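Local coordinates for Alpha/beta hydrolase fold protein (Nakamurella multipartita, PDB 4Y7D) that probably acts as a hydrolase of the alpha/beta hydrolase superfamily, its substrate being unassigned, at residues Ala173-Glu178 and Ala275-Ala280; Ala187-Gln192 and Val283-Gly288; Ala131-Arg136 and Ser251-Glu256; Lys169-Thr174 and Arg201-Leu206; Val148-Gly153 and Val208-Ser213. All coordinates share one frame; numbering follows the deposited sequence.

Interaction 1 (Ala173-Glu178 and Ala275-Ala280). With NA (sodium ion), chain D.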
# COMPACT_ATOMS: atom_id res chain seq x y z
N ALA A 173 18.01 7.49 3.25
CA ALA A 173 18.13 6.06 3.37
C ALA A 173 16.98 5.33 2.72
O ALA A 173 17.18 4.30 2.05
CB ALA A 173 18.22 5.68 4.84
N THR A 174 15.77 5.87 2.88
CA THR A 174 14.57 5.26 2.34
C THR A 174 14.53 5.35 0.79
O THR A 174 14.27 4.37 0.11
CB THR A 174 13.31 5.90 2.97
OG1 THR A 174 13.37 5.77 4.41
CG2 THR A 174 12.06 5.22 2.43
N ILE A 175 14.82 6.53 0.26
CA ILE A 175 14.83 6.70 -1.22
C ILE A 175 15.88 5.77 -1.86
O ILE A 175 15.61 5.08 -2.86
CB ILE A 175 15.03 8.17 -1.62
CG1 ILE A 175 13.83 8.99 -1.16
CG2 ILE A 175 15.27 8.33 -3.14
CD1 ILE A 175 12.47 8.40 -1.48
N ALA A 176 17.06 5.70 -1.25
CA ALA A 176 18.08 4.76 -1.74
C ALA A 176 17.66 3.29 -1.65
O ALA A 176 17.89 2.55 -2.59
CB ALA A 176 19.43 4.97 -1.05
N ALA A 177 17.02 2.89 -0.56
CA ALA A 177 16.61 1.52 -0.40
C ALA A 177 15.51 1.13 -1.37
O ALA A 177 15.37 -0.04 -1.68
CB ALA A 177 16.11 1.28 1.03
N GLU A 178 14.68 2.08 -1.77
CA GLU A 178 13.45 1.74 -2.50
C GLU A 178 13.53 1.93 -3.99
O GLU A 178 12.51 1.80 -4.70
CB GLU A 178 12.27 2.52 -1.90
CG GLU A 178 11.99 2.08 -0.47
CD GLU A 178 11.62 0.62 -0.40
OE1 GLU A 178 10.64 0.22 -1.07
OE2 GLU A 178 12.27 -0.13 0.36
N ALA A 275 12.27 7.28 -13.32
CA ALA A 275 13.19 7.41 -12.19
C ALA A 275 12.43 7.40 -10.87
O ALA A 275 12.90 7.89 -9.85
CB ALA A 275 14.11 8.63 -12.35
N GLY A 276 11.26 6.80 -10.85
CA GLY A 276 10.48 6.68 -9.61
C GLY A 276 10.91 5.48 -8.80
O GLY A 276 11.11 4.40 -9.33
N THR A 277 11.00 5.68 -7.50
CA THR A 277 11.23 4.60 -6.52
C THR A 277 9.90 3.92 -6.17
O THR A 277 8.86 4.23 -6.73
CB THR A 277 11.81 5.18 -5.20
OG1 THR A 277 10.83 6.02 -4.55
CG2 THR A 277 13.03 5.95 -5.45
N HIS A 278 9.92 3.00 -5.22
CA HIS A 278 8.70 2.38 -4.73
C HIS A 278 7.68 3.40 -4.16
O HIS A 278 6.47 3.13 -4.16
CB HIS A 278 9.04 1.32 -3.68
CG HIS A 278 7.94 0.35 -3.42
ND1 HIS A 278 7.24 -0.30 -4.44
CD2 HIS A 278 7.48 -0.18 -2.26
CE1 HIS A 278 6.40 -1.16 -3.91
NE2 HIS A 278 6.52 -1.10 -2.59
N LEU A 279 8.14 4.57 -3.72
CA LEU A 279 7.28 5.61 -3.14
C LEU A 279 6.84 6.66 -4.18
O LEU A 279 6.18 7.65 -3.84
CB LEU A 279 8.02 6.37 -2.02
CG LEU A 279 8.17 5.63 -0.67
CD1 LEU A 279 9.06 4.43 -0.73
CD2 LEU A 279 8.68 6.61 0.39
N ALA A 280 7.18 6.44 -5.44
CA ALA A 280 6.92 7.46 -6.48
C ALA A 280 5.53 8.10 -6.53
O ALA A 280 5.42 9.30 -6.78
CB ALA A 280 7.26 6.87 -7.84
NA NA D . 19.22 1.66 -4.28
O HOH W 1 17.89 -0.63 -3.70
O HOH W 2 20.75 0.72 -5.93
O HOH W 3 19.76 4.09 -4.89
O HOH W 4 21.08 1.86 -2.73
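Glu178, where the chain leaves helix 167-177, meets His278 through backbone and side chain alike. Its carbonyl O accepts from His278 N at 2.9 Å, with an N-H...O angle of 159°. Outward along the side chain, Glu178 CB is equally close to His278 CB and Leu279 CD1, at 3.9 Å, and CG touches the same Leu279 CD1 methyl at 3.8 Å. A bend at chi2 (-61°) keeps CD from running on extended. At the tip, Glu178 OE1 stands 3.3 Å from His278 CB and 3.4 Å from ring atom CD2, the carboxylate and imidazole planes turned 52° apart. The same OE1 lies close to a carboxylate oxygen of Asp252, which would be easier to accommodate if one of the two acids were protonated. Beside this, the CG2 methyls of Ile175 and Thr277 meet at 4.0 Å, while Thr277 OG1 accepts from Leu279 N as a cap before helix 280-283. Two residues before Glu178, Ala176 O binds the sodium ion at 2.3 Å. His278 follows strand 269-273 and hydrogen-bonds Ser107 through NE2 and Asp250 through ND1, an arrangement consistent with the Ser-His-Asp catalytic triad of alpha/beta hydrolases.

Interaction 2 (Ala187-Gln192 and Val283-Gly288)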
# COMPACT_ATOMS: atom_id res chain seq x y z
N ALA A 187 19.95 12.03 -4.22
CA ALA A 187 20.09 13.35 -3.58
C ALA A 187 19.13 14.38 -4.15
O ALA A 187 18.54 15.18 -3.41
CB ALA A 187 21.52 13.85 -3.67
N GLU A 188 18.89 14.32 -5.46
CA GLU A 188 17.94 15.22 -6.10
C GLU A 188 16.51 14.98 -5.58
O GLU A 188 15.77 15.94 -5.32
CB GLU A 188 18.00 15.05 -7.63
CG GLU A 188 17.13 16.04 -8.41
CD GLU A 188 17.39 16.00 -9.92
OE1 GLU A 188 18.49 16.39 -10.37
OE2 GLU A 188 16.51 15.57 -10.67
N ARG A 189 16.15 13.71 -5.40
CA ARG A 189 14.84 13.32 -4.90
C ARG A 189 14.68 13.74 -3.45
O ARG A 189 13.68 14.29 -3.08
CB ARG A 189 14.57 11.82 -5.09
CG ARG A 189 13.15 11.41 -4.68
CD ARG A 189 12.05 11.88 -5.65
NE ARG A 189 12.17 11.10 -6.88
CZ ARG A 189 12.80 11.49 -7.97
NH1 ARG A 189 12.93 10.64 -8.95
NH2 ARG A 189 13.26 12.73 -8.10
N VAL A 190 15.74 13.53 -2.66
CA VAL A 190 15.74 13.91 -1.26
C VAL A 190 15.50 15.42 -1.11
O VAL A 190 14.70 15.84 -0.27
CB VAL A 190 17.04 13.42 -0.56
CG1 VAL A 190 17.18 14.03 0.83
CG2 VAL A 190 17.09 11.91 -0.50
N ALA A 191 16.17 16.23 -1.91
CA ALA A 191 16.03 17.70 -1.80
C ALA A 191 14.60 18.14 -2.13
O ALA A 191 14.03 18.99 -1.43
CB ALA A 191 17.03 18.40 -2.70
N GLN A 192 13.99 17.50 -3.13
CA GLN A 192 12.57 17.71 -3.45
C GLN A 192 11.66 17.41 -2.25
O GLN A 192 10.77 18.17 -1.92
CB GLN A 192 12.17 16.83 -4.65
CG GLN A 192 12.81 17.34 -5.95
CD GLN A 192 12.83 16.27 -7.02
OE1 GLN A 192 12.31 15.15 -6.82
NE2 GLN A 192 13.45 16.58 -8.14
N VAL A 283 5.83 10.65 -3.81
CA VAL A 283 7.00 11.53 -3.68
C VAL A 283 7.71 11.94 -4.97
O VAL A 283 8.61 12.78 -4.93
CB VAL A 283 8.03 10.97 -2.66
CG1 VAL A 283 7.32 10.63 -1.35
CG2 VAL A 283 8.83 9.80 -3.23
N HIS A 284 7.32 11.39 -6.12
CA HIS A 284 8.01 11.70 -7.39
C HIS A 284 7.61 13.11 -7.80
O HIS A 284 6.47 13.53 -7.54
CB HIS A 284 7.61 10.66 -8.44
CG HIS A 284 8.30 10.80 -9.75
ND1 HIS A 284 7.94 11.75 -10.68
CD2 HIS A 284 9.35 10.13 -10.30
CE1 HIS A 284 8.72 11.67 -11.74
NE2 HIS A 284 9.58 10.70 -11.53
N PRO A 285 8.52 13.87 -8.43
CA PRO A 285 8.18 15.28 -8.74
C PRO A 285 7.03 15.48 -9.70
O PRO A 285 6.47 16.52 -9.72
CB PRO A 285 9.48 15.83 -9.36
CG PRO A 285 10.28 14.61 -9.75
CD PRO A 285 9.93 13.59 -8.70
N ASP A 286 6.69 14.47 -10.50
CA ASP A 286 5.57 14.53 -11.45
C ASP A 286 4.36 13.71 -10.99
O ASP A 286 3.47 13.37 -11.84
CB ASP A 286 6.05 14.02 -12.81
CG ASP A 286 7.26 14.81 -13.32
OD1 ASP A 286 7.37 16.01 -13.03
OD2 ASP A 286 8.13 14.21 -13.93
N SER A 287 4.31 13.38 -9.70
CA SER A 287 3.24 12.52 -9.16
C SER A 287 1.94 13.24 -8.85
O SER A 287 0.91 12.59 -8.74
CB SER A 287 3.69 11.77 -7.90
OG SER A 287 4.06 12.63 -6.86
N GLY A 288 1.96 14.55 -8.76
CA GLY A 288 0.74 15.29 -8.40
C GLY A 288 -0.41 15.02 -9.34
O GLY A 288 -1.49 14.65 -8.89
O HOH W 5 9.60 15.25 -5.76
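Arg189 and Gln192, a turn apart on helix 183-194, pack against Val283 and the type I beta turn His284-Ser287. The helix belongs to the helical insertion between strands 124-130 and 242-247, the usual place of the lid in alpha/beta hydrolases, so the contact joins lid to core. Val283 comes first: its carbonyl O lies 3.6 Å from Arg189 CD, and a water donates both to Val283 O (2.8 Å) and to Gln192 OE1 (2.9 Å), bridging the segments. His284 follows: its CD2 is 3.9 Å from Arg189 NH1, with ring and guanidinium planes 58° apart, while its NE2 bonds Asp274 O. Pro285 then lays CD over one face of the Arg189 guanidinium, 3.4 Å above the plane and offset toward the rim, and also touches Gln192 OE1. That guanidinium is held at two corners, NH2 donating to Gln192 OE1 at 2.9 Å and NH1 to Ala275 O. An alanine in place of Arg189 would probably leave Ala275 O without this donor, take away the guanidinium that lies against Pro285 CD and let the Gln192 amide turn more easily. Further on, Asp286 N donates to His284 ND1. At the end of the turn, His284 O receives both Ser287 N and Ser287 OG, the hydroxyl at 2.7 Å lying in the carbonyl plane on a lone pair.

Interaction 3 (Ala131-Arg136 and Ser251-Glu256)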
# COMPACT_ATOMS: atom_id res chain seq x y z
N ALA A 131 2.39 0.07 -7.65
CA ALA A 131 3.53 -0.85 -7.50
C ALA A 131 3.14 -2.07 -6.69
O ALA A 131 3.76 -2.38 -5.66
CB ALA A 131 4.71 -0.12 -6.88
N ALA A 132 2.13 -2.79 -7.18
CA ALA A 132 1.46 -3.82 -6.39
C ALA A 132 1.86 -5.21 -6.83
O ALA A 132 1.96 -5.51 -8.04
CB ALA A 132 -0.05 -3.67 -6.47
N VAL A 133 2.02 -6.09 -5.85
CA VAL A 133 2.27 -7.47 -6.14
C VAL A 133 1.05 -8.10 -6.84
O VAL A 133 -0.02 -8.20 -6.26
CB VAL A 133 2.66 -8.25 -4.88
CG1 VAL A 133 2.80 -9.73 -5.16
CG2 VAL A 133 3.97 -7.73 -4.28
N SER A 134 1.28 -8.60 -8.04
CA SER A 134 0.21 -9.04 -8.96
C SER A 134 0.34 -10.51 -9.35
O SER A 134 -0.53 -11.05 -10.08
CB SER A 134 0.19 -8.16 -10.20
OG SER A 134 1.45 -8.22 -10.87
N HIS A 135 1.41 -11.17 -8.86
CA HIS A 135 1.61 -12.58 -9.11
C HIS A 135 2.61 -13.08 -8.10
O HIS A 135 2.96 -12.35 -7.19
CB HIS A 135 2.01 -12.89 -10.57
CG HIS A 135 3.34 -12.32 -11.03
ND1 HIS A 135 4.55 -12.73 -10.52
CD2 HIS A 135 3.63 -11.40 -11.99
CE1 HIS A 135 5.53 -12.08 -11.14
NE2 HIS A 135 4.99 -11.25 -12.02
N ARG A 136 2.95 -14.37 -8.13
CA ARG A 136 3.86 -14.93 -7.16
C ARG A 136 5.10 -14.04 -6.98
O ARG A 136 5.70 -13.57 -7.94
CB ARG A 136 4.30 -16.34 -7.54
CG ARG A 136 5.12 -17.04 -6.47
CD ARG A 136 5.36 -18.52 -6.80
NE ARG A 136 4.11 -19.29 -6.70
CZ ARG A 136 4.09 -20.64 -6.64
NH1 ARG A 136 5.20 -21.35 -6.69
NH2 ARG A 136 2.93 -21.29 -6.50
N SER A 251 12.88 -0.74 -6.89
CA SER A 251 13.69 -1.92 -6.59
C SER A 251 12.98 -2.86 -5.61
O SER A 251 13.56 -3.87 -5.21
CB SER A 251 15.01 -1.48 -5.98
OG SER A 251 14.77 -0.82 -4.74
N ASP A 252 11.77 -2.52 -5.22
CA ASP A 252 11.04 -3.28 -4.21
C ASP A 252 10.01 -4.20 -4.90
O ASP A 252 10.06 -5.44 -4.77
CB ASP A 252 10.36 -2.25 -3.29
CG ASP A 252 9.86 -2.86 -1.98
OD1 ASP A 252 9.40 -4.01 -2.04
OD2 ASP A 252 9.89 -2.16 -0.92
N VAL A 253 9.11 -3.60 -5.68
CA VAL A 253 8.19 -4.37 -6.53
C VAL A 253 8.54 -4.04 -7.97
O VAL A 253 8.34 -2.88 -8.43
CB VAL A 253 6.72 -4.06 -6.21
CG1 VAL A 253 5.76 -4.72 -7.20
CG2 VAL A 253 6.41 -4.50 -4.79
N ASP A 254 9.10 -5.00 -8.67
CA ASP A 254 9.55 -4.75 -10.04
C ASP A 254 8.46 -4.16 -10.94
O ASP A 254 7.30 -4.54 -10.83
CB ASP A 254 10.09 -5.99 -10.73
CG ASP A 254 10.90 -5.63 -11.95
OD1 ASP A 254 12.13 -5.28 -11.80
OD2 ASP A 254 10.38 -5.68 -13.05
N PRO A 255 8.84 -3.19 -11.79
CA PRO A 255 7.85 -2.67 -12.76
C PRO A 255 7.10 -3.75 -13.58
O PRO A 255 5.94 -3.51 -14.02
CB PRO A 255 8.68 -1.74 -13.63
CG PRO A 255 9.71 -1.20 -12.66
CD PRO A 255 10.09 -2.42 -11.81
N GLU A 256 7.72 -4.92 -13.78
CA GLU A 256 7.06 -6.00 -14.52
C GLU A 256 5.76 -6.41 -13.86
O GLU A 256 4.81 -6.87 -14.56
CB GLU A 256 7.99 -7.27 -14.62
CG GLU A 256 7.36 -8.50 -15.30
CD GLU A 256 6.55 -9.52 -14.39
OE1 GLU A 256 6.61 -9.44 -13.11
OE2 GLU A 256 5.85 -10.44 -14.99
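Ala131 and Val253 bring the backbones nearest, CA to CA 5.9 Å, and the chain runs of 131-135 and 253-256 are inclined at 70° to each other. Val253 sets its branch point and both methyls around one carbonyl: CB and CG1 each lie 3.4 Å from Ala131 O. Its CG2 also meets Val133 CG2 at 4.1 Å, the two side chains crossing at about a right angle. The polar link is His135 NE2 to Glu256 OE1, 2.7 Å with an N-H...O angle of 160°; the oxygen lies at the ring edge, near its plane, and uses its syn lone pair. His135 ND1 donates in turn to Arg136 O at 2.9 Å, so both ring nitrogens act as donors and the imidazole is probably positively charged. A leucine here would probably leave the Glu256 carboxylate without its donor and lose the ring stack on Phe257. Glu256 itself is placed at the start of its helix, where its N is capped by Asp254 OD2. Around the contact, Ala131 pairs its backbone with Val245 of strand 242-247, Val133 rests on Pro111 of helix 110-119, and the His135 ring lies against Phe257 and Phe260 of helix 255-264, beyond the end of strand 124-130.

Interaction 4 (Lys169-Thr174 and Arg201-Leu206)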
# COMPACT_ATOMS: atom_id res chain seq x y z
N LYS A 169 18.26 12.34 6.95
CA LYS A 169 19.01 11.10 6.86
C LYS A 169 18.09 9.93 6.63
O LYS A 169 18.40 9.06 5.84
CB LYS A 169 19.87 10.85 8.13
CG LYS A 169 21.14 11.70 8.22
CD LYS A 169 22.19 11.06 9.17
CE LYS A 169 23.27 12.02 9.71
NZ LYS A 169 23.17 12.27 11.19
N LEU A 170 16.93 9.92 7.29
CA LEU A 170 15.98 8.82 7.11
C LEU A 170 15.38 8.83 5.70
O LEU A 170 15.25 7.77 5.05
CB LEU A 170 14.88 8.82 8.17
CG LEU A 170 14.00 7.56 8.13
CD1 LEU A 170 14.77 6.24 8.12
CD2 LEU A 170 13.04 7.51 9.30
N VAL A 171 15.01 10.03 5.22
CA VAL A 171 14.47 10.19 3.86
C VAL A 171 15.49 9.66 2.81
O VAL A 171 15.15 8.87 1.93
CB VAL A 171 14.08 11.67 3.61
CG1 VAL A 171 13.83 11.93 2.14
CG2 VAL A 171 12.86 12.04 4.43
N SER A 172 16.74 10.06 2.95
CA SER A 172 17.80 9.61 2.07
C SER A 172 17.97 8.09 2.07
O SER A 172 18.05 7.48 1.01
CB SER A 172 19.10 10.30 2.45
OG SER A 172 20.14 9.95 1.55
N ALA A 173 18.01 7.49 3.25
CA ALA A 173 18.13 6.06 3.37
C ALA A 173 16.98 5.33 2.72
O ALA A 173 17.18 4.30 2.05
CB ALA A 173 18.22 5.68 4.84
N THR A 174 15.77 5.87 2.88
CA THR A 174 14.57 5.26 2.34
C THR A 174 14.53 5.35 0.79
O THR A 174 14.27 4.37 0.11
CB THR A 174 13.31 5.90 2.97
OG1 THR A 174 13.37 5.77 4.41
CG2 THR A 174 12.06 5.22 2.43
N ARG A 201 6.68 14.16 5.31
CA ARG A 201 5.88 13.45 6.29
C ARG A 201 5.54 12.05 5.81
O ARG A 201 5.68 11.08 6.58
CB ARG A 201 4.61 14.23 6.62
CG ARG A 201 3.68 13.46 7.54
CD ARG A 201 2.47 14.27 7.98
NE ARG A 201 1.82 14.96 6.86
CZ ARG A 201 0.76 15.74 6.98
NH1 ARG A 201 0.27 16.33 5.91
NH2 ARG A 201 0.17 15.92 8.16
N PHE A 202 5.11 11.92 4.54
CA PHE A 202 4.77 10.61 4.00
C PHE A 202 5.96 9.67 4.09
O PHE A 202 5.82 8.50 4.55
CB PHE A 202 4.33 10.68 2.52
CG PHE A 202 4.06 9.34 1.91
CD1 PHE A 202 2.79 8.75 2.00
CD2 PHE A 202 5.05 8.65 1.24
CE1 PHE A 202 2.54 7.51 1.47
CE2 PHE A 202 4.81 7.39 0.71
CZ PHE A 202 3.54 6.82 0.82
N THR A 203 7.13 10.15 3.67
CA THR A 203 8.31 9.30 3.62
C THR A 203 8.73 8.80 5.01
O THR A 203 9.09 7.64 5.18
CB THR A 203 9.48 10.01 2.91
OG1 THR A 203 9.06 10.47 1.62
CG2 THR A 203 10.68 9.06 2.73
N LEU A 204 8.71 9.70 5.99
CA LEU A 204 9.08 9.36 7.35
C LEU A 204 8.12 8.34 7.95
O LEU A 204 8.55 7.33 8.58
CB LEU A 204 9.15 10.63 8.21
CG LEU A 204 10.19 11.66 7.81
CD1 LEU A 204 10.00 12.95 8.60
CD2 LEU A 204 11.61 11.15 7.98
N GLU A 205 6.83 8.54 7.71
CA GLU A 205 5.83 7.60 8.24
C GLU A 205 6.00 6.21 7.65
O GLU A 205 5.94 5.22 8.38
CB GLU A 205 4.44 8.16 8.06
CG GLU A 205 4.23 9.31 9.03
CD GLU A 205 2.88 9.99 8.96
OE1 GLU A 205 2.05 9.56 8.16
OE2 GLU A 205 2.68 11.00 9.71
N LEU A 206 6.21 6.13 6.33
CA LEU A 206 6.37 4.84 5.67
C LEU A 206 7.68 4.18 6.04
O LEU A 206 7.72 2.92 6.20
CB LEU A 206 6.21 4.97 4.14
CG LEU A 206 4.76 4.78 3.67
CD1 LEU A 206 4.36 3.34 3.97
CD2 LEU A 206 3.77 5.73 4.30
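Val171 and Thr203 are the residues at which segments 169-174 and 201-206, on helices 167-177 and 197-209, come closest, CA to CA 6.2 Å. The axes of these short segments approach to 9.4 Å with a signed crossing angle of 74°, so the helices meet steeply over a small patch rather than running side by side. Two methyls from 201-206 carry the packing. Leu204 CD2 lies 3.9 Å from Val171 CG2 and 4.0 Å from Leu170 CB, touching two neighbouring residues of the facing helix. Thr203 CG2 is 4.1 Å from both Val171 CG2 and Thr174 CG2, which stand one position past Leu170 and one turn on; the two threonine side chains slide past each other in opposite directions. Thr203 CG2 stands anti to the backbone N and meets the facing helix, while OG1, beside that N (chi1 -54°), bonds Lys199 O. Thr174 behaves alike: OG1 donates to Leu170 O at 2.8 Å, from the opposite face of that carbonyl to Thr174 N and 38° out of its plane. Both hydroxyls thus find partners within their own helices, and the surfaces that meet are apolar. Ile193 of helix 183-194 touches both Val171 and Thr203, so a third helix closes the cluster. Such packing of short, steeply crossed helices fits the all-helical lid that alpha/beta hydrolases commonly insert between strands of the central sheet, here after strand 124-130.

Interaction 5 (Val148-Gly153 and Val208-Ser213)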
# COMPACT_ATOMS: atom_id res chain seq x y z
N VAL A 148 18.70 -6.25 11.42
CA VAL A 148 18.44 -5.78 12.77
C VAL A 148 17.54 -4.55 12.73
O VAL A 148 16.60 -4.44 13.51
CB VAL A 148 19.73 -5.43 13.51
CG1 VAL A 148 19.42 -4.73 14.81
CG2 VAL A 148 20.49 -6.71 13.82
N LEU A 149 17.83 -3.65 11.81
CA LEU A 149 17.09 -2.41 11.72
C LEU A 149 15.64 -2.63 11.37
O LEU A 149 14.77 -1.97 11.93
CB LEU A 149 17.73 -1.50 10.67
CG LEU A 149 17.16 -0.08 10.59
CD1 LEU A 149 17.34 0.71 11.88
CD2 LEU A 149 17.81 0.65 9.42
N MSE A 150 15.37 -3.54 10.43
CA MSE A 150 13.98 -3.80 10.01
C MSE A 150 13.28 -4.95 10.75
O MSE A 150 12.08 -5.14 10.62
CB MSE A 150 14.02 -4.19 8.53
CG MSE A 150 14.68 -3.18 7.60
SE MSE A 150 13.42 -1.68 7.56
CE MSE A 150 14.89 -0.59 7.90
N GLY A 151 14.03 -5.77 11.49
CA GLY A 151 13.47 -6.95 12.12
C GLY A 151 13.35 -6.97 13.63
O GLY A 151 12.83 -7.95 14.17
N THR A 152 13.84 -5.94 14.33
CA THR A 152 13.88 -5.94 15.79
C THR A 152 13.25 -4.70 16.40
O THR A 152 13.10 -3.65 15.75
CB THR A 152 15.33 -6.04 16.36
OG1 THR A 152 16.10 -4.91 15.95
CG2 THR A 152 16.01 -7.28 15.88
N GLY A 153 12.87 -4.82 17.66
CA GLY A 153 12.29 -3.68 18.42
C GLY A 153 13.32 -2.55 18.58
O GLY A 153 12.99 -1.36 18.46
N VAL A 208 9.26 4.29 8.98
CA VAL A 208 9.04 3.66 10.27
C VAL A 208 8.16 2.40 10.14
O VAL A 208 8.44 1.39 10.81
CB VAL A 208 8.43 4.68 11.26
CG1 VAL A 208 8.00 3.99 12.55
CG2 VAL A 208 9.45 5.77 11.57
N SER A 209 7.17 2.41 9.25
CA SER A 209 6.26 1.29 9.12
C SER A 209 6.88 0.10 8.40
O SER A 209 6.29 -0.98 8.36
CB SER A 209 4.95 1.73 8.44
OG SER A 209 5.18 1.85 7.06
N ALA A 210 8.09 0.27 7.85
CA ALA A 210 8.77 -0.77 7.12
C ALA A 210 9.35 -1.82 8.03
O ALA A 210 9.70 -2.91 7.55
CB ALA A 210 9.86 -0.15 6.24
N ASN A 211 9.51 -1.49 9.31
CA ASN A 211 10.05 -2.43 10.27
C ASN A 211 8.93 -3.42 10.61
O ASN A 211 7.83 -3.01 10.97
CB ASN A 211 10.66 -1.70 11.50
CG ASN A 211 10.99 -2.63 12.64
OD1 ASN A 211 10.08 -3.19 13.24
ND2 ASN A 211 12.27 -2.78 12.98
N HIS A 212 9.24 -4.71 10.50
CA HIS A 212 8.24 -5.75 10.66
C HIS A 212 8.28 -6.48 12.01
O HIS A 212 7.70 -7.57 12.17
CB HIS A 212 8.31 -6.74 9.53
CG HIS A 212 9.69 -7.19 9.19
ND1 HIS A 212 10.36 -8.18 9.89
CD2 HIS A 212 10.51 -6.82 8.18
CE1 HIS A 212 11.54 -8.38 9.34
NE2 HIS A 212 11.66 -7.55 8.31
N SER A 213 8.91 -5.89 13.02
CA SER A 213 8.99 -6.53 14.32
C SER A 213 7.70 -6.34 15.09
O SER A 213 6.77 -5.63 14.66
CB SER A 213 10.13 -5.93 15.14
OG SER A 213 9.81 -4.59 15.50
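Asn211 ND2 grips two carbonyls at the end of helix 144-151, donating to Leu149 O at 2.8 Å and to Thr152 O at 3.0 Å. Leu149 O lies practically in the amide plane, 4° out of it, whereas Thr152 O is tilted 20° away. The carbonyl between them, Met150 O, takes His212 N at 2.9 Å, with the donor nearly along the C=O axis. That oxygen also sits over the centre of one face of the His212 ring, 3.2 Å above its plane; chi1 of 46° sets CG between the backbone N and the carbonyl carbon, from where the ring lies against Met150 O. Met150, present as selenomethionine, adds apolar packing, its SE 4.1 Å from Ala210 CB. The contact thus joins two helix ends within the helical lid region of the alpha/beta hydrolase fold. What holds the Asn211 amide is its other end: OD1 accepts from Ser213 N at 3.0 Å, an Asx turn, and from Ser213 OG at 2.7 Å on an in-plane lone pair. The amide is thereby fixed in rotation, with NH2 facing the helix end. Farther out, His212 NE2 bonds Glu142 and its ring stacks on Phe220, while Thr152 OG1 caps helix 153-165 at Gly155 N.

Overall arrangement
Interactions 1, 2 and 4 form one cluster, with centres 10 to 12 Å apart. Interactions 1 and 4 share helix 167-177, and Leu279 CD2 touches Thr203 CG2 at 3.9 Å; Arg189 NH1 reaches Ala275 O at 2.9 Å, tying interaction 2 to interaction 1. On the other flank of the probable active-site histidine, His278 CE1 lies 3.4 Å from Ala131 O, so interactions 1 and 3 meet there, centres 14 Å apart. Interaction 5 is more remote: its centre is 18 Å from that of interaction 1, with nearest atoms about 6 Å apart, yet its second segment follows closely on that of interaction 4. The sodium ion is held at interaction 1 by Ala176 O, with Gly179 O and four waters.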